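Local structure of fusolin (Unidentified entomopoxvirus, 4YN2) at residues E143-P154 / Y193-S204. The protein forms the crystalline spindles of an insect poxvirus that enhance virulence, and probably acts on chitin through its lytic polysaccharide monooxygenase-like domain. Residues are numbered along the deposited sequence; the frame is centred on the assembly and turned at random.
Sequences EPSYYEVYITKP and YRFTVPIPIRQS. With NAG (2-acetamido-2-deoxy-beta-D-glucopyranose), chain B; EDO (1,2-ethanediol), chain D.
Tyr147 and Phe195 meet in the core of a beta-sandwich, the immunoglobulin-like fold of lytic polysaccharide monooxygenases, where strands 145-152 and 193-200 belong to different sheets; their axes approach to 8.5 Å and run nearly parallel. Alternate residues point inward, so aromatic and branched apolar side chains suit Tyr147, Val149, Ile151, Phe195 and Val197. Phe195 CE1 lies over one face of the Tyr147 ring, toward its rim, while Val149 CG2 touches the Phe195 edge at CE2, 3.7 Å away. Tyr193 joins this aromatic cluster with its ring plane 48° from that of Tyr147; Tyr193 OH donates to the anti lone pair of Glu143 OE1 (3.0 Å). On the outer face of strand 145-152, Glu148, part of a glycan pocket, accepts a hydrogen bond from NAG N2 at OE2.

At the other end Arg202, just past strand 193-200, reaches across to the end of strand 145-152. From CB its chain bends at CG (chi2 -75°), bringing CD to 4.0 Å from Pro154 CA. NE donates to water 1 and, weakly, to Thr152 O; Pro154 CG sits over the centre of one guanidinium face, and Ile151 CD1 packs toward the rim of the opposite face. A long arginine suits this edge because its flat head fits between apolar groups while N-H groups at its edge bond a carbonyl. NH1 bonds weakly to Ile201 O, and NH2 reaches Thr152 O at 2.8 Å, almost straight (172°) and in the guanidinium plane.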
# COMPACT_ATOMS: atom_id res chain seq x y z
N GLU A 143 1.18 -17.75 18.13
CA GLU A 143 1.97 -17.17 19.20
C GLU A 143 2.92 -18.25 19.70
O GLU A 143 2.54 -19.41 19.71
CB GLU A 143 1.08 -16.64 20.32
CG GLU A 143 0.22 -15.46 19.87
CD GLU A 143 -0.63 -14.82 20.95
OE1 GLU A 143 -1.65 -14.19 20.59
OE2 GLU A 143 -0.30 -14.97 22.15
N PRO A 144 4.18 -17.92 20.05
CA PRO A 144 4.77 -16.58 20.10
C PRO A 144 5.05 -15.98 18.71
O PRO A 144 5.41 -16.69 17.77
CB PRO A 144 6.06 -16.82 20.89
CG PRO A 144 6.44 -18.23 20.57
CD PRO A 144 5.12 -18.95 20.52
N SER A 145 4.86 -14.67 18.60
CA SER A 145 5.11 -13.93 17.38
C SER A 145 5.29 -12.45 17.70
O SER A 145 4.96 -12.02 18.79
CB SER A 145 3.96 -14.13 16.39
OG SER A 145 2.76 -13.59 16.92
N TYR A 146 5.81 -11.68 16.75
CA TYR A 146 5.95 -10.24 16.92
C TYR A 146 5.74 -9.56 15.59
O TYR A 146 5.74 -10.21 14.54
CB TYR A 146 7.31 -9.85 17.54
CG TYR A 146 8.51 -10.22 16.71
CD1 TYR A 146 9.03 -11.50 16.75
CD2 TYR A 146 9.17 -9.28 15.93
CE1 TYR A 146 10.13 -11.86 15.97
CE2 TYR A 146 10.28 -9.62 15.17
CZ TYR A 146 10.77 -10.91 15.21
OH TYR A 146 11.87 -11.28 14.48
N TYR A 147 5.49 -8.25 15.65
CA TYR A 147 5.22 -7.43 14.49
C TYR A 147 6.28 -6.38 14.28
O TYR A 147 6.65 -5.72 15.23
CB TYR A 147 3.87 -6.72 14.66
CG TYR A 147 2.68 -7.61 14.42
CD1 TYR A 147 2.18 -8.41 15.43
CD2 TYR A 147 2.07 -7.66 13.17
CE1 TYR A 147 1.07 -9.22 15.22
CE2 TYR A 147 0.98 -8.49 12.94
CZ TYR A 147 0.48 -9.27 13.96
OH TYR A 147 -0.61 -10.07 13.74
N GLU A 148 6.73 -6.22 13.04
CA GLU A 148 7.60 -5.12 12.64
C GLU A 148 6.85 -4.34 11.61
O GLU A 148 6.19 -4.93 10.76
CB GLU A 148 8.94 -5.59 12.07
CG GLU A 148 9.82 -6.31 13.08
CD GLU A 148 11.05 -6.94 12.45
OE1 GLU A 148 11.11 -7.02 11.20
OE2 GLU A 148 11.95 -7.36 13.21
N VAL A 149 6.94 -3.01 11.69
CA VAL A 149 6.35 -2.14 10.68
C VAL A 149 7.45 -1.26 10.16
O VAL A 149 8.20 -0.67 10.94
CB VAL A 149 5.16 -1.29 11.19
CG1 VAL A 149 4.50 -0.56 10.03
CG2 VAL A 149 4.14 -2.16 11.92
N TYR A 150 7.57 -1.21 8.83
CA TYR A 150 8.51 -0.34 8.13
C TYR A 150 7.72 0.62 7.33
O TYR A 150 6.57 0.34 7.01
CB TYR A 150 9.46 -1.11 7.20
CG TYR A 150 10.23 -2.23 7.85
CD1 TYR A 150 9.63 -3.44 8.17
CD2 TYR A 150 11.58 -2.08 8.16
CE1 TYR A 150 10.34 -4.47 8.77
CE2 TYR A 150 12.30 -3.10 8.78
CZ TYR A 150 11.67 -4.29 9.10
OH TYR A 150 12.37 -5.30 9.72
N ILE A 151 8.31 1.74 6.97
CA ILE A 151 7.71 2.72 6.09
C ILE A 151 8.74 3.07 5.05
O ILE A 151 9.94 3.14 5.34
CB ILE A 151 7.14 3.98 6.81
CG1 ILE A 151 6.32 4.83 5.83
CG2 ILE A 151 8.25 4.81 7.49
CD1 ILE A 151 5.47 5.91 6.48
N THR A 152 8.29 3.34 3.84
CA THR A 152 9.18 3.77 2.80
C THR A 152 9.83 5.10 3.18
O THR A 152 9.22 5.92 3.87
CB THR A 152 8.46 3.89 1.47
OG1 THR A 152 7.18 4.49 1.70
CG2 THR A 152 8.31 2.55 0.76
N LYS A 153 11.04 5.32 2.71
CA LYS A 153 11.77 6.57 2.95
C LYS A 153 11.02 7.75 2.31
O LYS A 153 10.22 7.55 1.39
CB LYS A 153 13.22 6.47 2.45
CG LYS A 153 14.07 5.62 3.37
CD LYS A 153 15.51 5.52 2.94
CE LYS A 153 16.33 4.54 3.76
NZ LYS A 153 16.66 5.07 5.10
N PRO A 154 11.23 8.97 2.85
CA PRO A 154 10.45 10.15 2.40
C PRO A 154 10.34 10.46 0.90
O PRO A 154 9.32 11.02 0.51
CB PRO A 154 11.18 11.30 3.08
CG PRO A 154 11.70 10.72 4.31
CD PRO A 154 12.11 9.33 3.97
N TYR A 193 -5.22 -8.59 15.85
CA TYR A 193 -4.02 -8.00 16.42
C TYR A 193 -4.10 -6.54 16.10
O TYR A 193 -4.00 -6.16 14.94
CB TYR A 193 -2.77 -8.65 15.86
CG TYR A 193 -2.59 -10.07 16.35
CD1 TYR A 193 -2.07 -10.33 17.61
CD2 TYR A 193 -2.93 -11.15 15.55
CE1 TYR A 193 -1.90 -11.64 18.06
CE2 TYR A 193 -2.75 -12.46 15.98
CZ TYR A 193 -2.21 -12.70 17.23
OH TYR A 193 -2.09 -13.99 17.67
N ARG A 194 -4.43 -5.72 17.12
CA ARG A 194 -4.62 -4.28 17.00
C ARG A 194 -3.49 -3.58 17.70
O ARG A 194 -3.22 -3.90 18.86
CB ARG A 194 -5.97 -3.86 17.64
CG ARG A 194 -7.11 -3.74 16.67
CD ARG A 194 -8.27 -2.95 17.26
NE ARG A 194 -9.00 -3.63 18.34
CZ ARG A 194 -9.15 -3.19 19.60
NH1 ARG A 194 -8.54 -2.09 20.01
NH2 ARG A 194 -9.88 -3.88 20.46
N PHE A 195 -2.83 -2.63 17.03
CA PHE A 195 -1.68 -1.99 17.66
C PHE A 195 -1.50 -0.56 17.17
O PHE A 195 -1.63 -0.28 15.98
CB PHE A 195 -0.40 -2.82 17.43
CG PHE A 195 -0.11 -3.27 16.02
CD1 PHE A 195 -0.88 -4.26 15.42
CD2 PHE A 195 1.02 -2.83 15.35
CE1 PHE A 195 -0.59 -4.70 14.13
CE2 PHE A 195 1.32 -3.29 14.07
CZ PHE A 195 0.51 -4.21 13.46
N THR A 196 -1.20 0.33 18.12
CA THR A 196 -1.03 1.76 17.86
C THR A 196 0.39 2.03 17.43
O THR A 196 1.31 1.85 18.22
CB THR A 196 -1.45 2.58 19.07
OG1 THR A 196 -2.80 2.26 19.35
CG2 THR A 196 -1.35 4.08 18.82
N VAL A 197 0.56 2.46 16.18
CA VAL A 197 1.85 2.73 15.58
C VAL A 197 1.94 4.21 15.23
O VAL A 197 1.03 4.73 14.57
CB VAL A 197 2.06 1.84 14.33
CG1 VAL A 197 3.45 2.07 13.73
CG2 VAL A 197 1.87 0.37 14.68
N PRO A 198 3.04 4.88 15.60
CA PRO A 198 3.22 6.27 15.17
C PRO A 198 3.73 6.27 13.73
O PRO A 198 4.87 5.91 13.47
CB PRO A 198 4.24 6.83 16.17
CG PRO A 198 4.97 5.67 16.69
CD PRO A 198 4.21 4.41 16.37
N ILE A 199 2.86 6.63 12.80
CA ILE A 199 3.18 6.65 11.38
C ILE A 199 3.80 8.00 11.01
O ILE A 199 3.10 9.01 11.12
CB ILE A 199 1.92 6.37 10.53
CG1 ILE A 199 1.17 5.07 10.97
CG2 ILE A 199 2.25 6.32 9.05
CD1 ILE A 199 1.92 3.82 10.86
N PRO A 200 5.06 8.06 10.51
CA PRO A 200 5.60 9.36 10.06
C PRO A 200 4.79 9.91 8.90
O PRO A 200 4.42 9.15 8.00
CB PRO A 200 7.03 9.01 9.62
CG PRO A 200 7.33 7.69 10.25
CD PRO A 200 6.03 6.97 10.28
N ILE A 201 4.48 11.22 8.93
CA ILE A 201 3.69 11.83 7.88
C ILE A 201 4.56 12.02 6.64
O ILE A 201 5.78 12.14 6.72
CB ILE A 201 3.05 13.18 8.32
CG1 ILE A 201 2.30 13.06 9.66
CG2 ILE A 201 2.09 13.72 7.27
CD1 ILE A 201 1.43 11.91 9.82
N ARG A 202 3.90 11.98 5.49
CA ARG A 202 4.47 12.18 4.17
C ARG A 202 3.57 13.12 3.40
O ARG A 202 2.38 13.18 3.67
CB ARG A 202 4.57 10.84 3.42
CG ARG A 202 5.37 9.75 4.14
CD ARG A 202 6.83 10.04 4.02
NE ARG A 202 7.68 8.93 4.47
CZ ARG A 202 8.42 8.90 5.57
NH1 ARG A 202 8.36 9.89 6.45
NH2 ARG A 202 9.20 7.86 5.82
N GLN A 203 4.12 13.83 2.43
CA GLN A 203 3.32 14.70 1.56
C GLN A 203 2.92 13.92 0.29
O GLN A 203 2.09 14.39 -0.48
CB GLN A 203 4.04 16.03 1.23
CG GLN A 203 5.43 15.91 0.58
CD GLN A 203 6.56 15.70 1.57
OE1 GLN A 203 6.63 16.35 2.62
NE2 GLN A 203 7.47 14.79 1.27
N SER A 204 3.50 12.72 0.08
CA SER A 204 3.20 11.87 -1.06
C SER A 204 2.86 10.46 -0.57
O SER A 204 3.04 10.12 0.60
CB SER A 204 4.37 11.84 -2.04
OG SER A 204 5.60 11.73 -1.35
C1 NAG B . 12.59 -6.68 16.88
C2 NAG B . 13.97 -6.76 16.24
C3 NAG B . 14.49 -8.19 16.41
C4 NAG B . 14.44 -8.61 17.88
C5 NAG B . 13.06 -8.38 18.47
C6 NAG B . 12.97 -8.65 19.95
C7 NAG B . 14.74 -5.51 14.25
C8 NAG B . 14.46 -5.21 12.81
N2 NAG B . 13.92 -6.41 14.83
O3 NAG B . 15.84 -8.21 15.95
O4 NAG B . 14.74 -9.99 18.00
O5 NAG B . 12.69 -7.01 18.26
O6 NAG B . 13.98 -7.99 20.69
O7 NAG B . 15.66 -4.98 14.86
C1 EDO D . -3.63 -1.05 21.29
O1 EDO D . -3.72 -0.28 20.08
C2 EDO D . -2.24 -1.72 21.41
O2 EDO D . -1.21 -0.88 20.88
O HOH W 1 7.55 7.31 1.66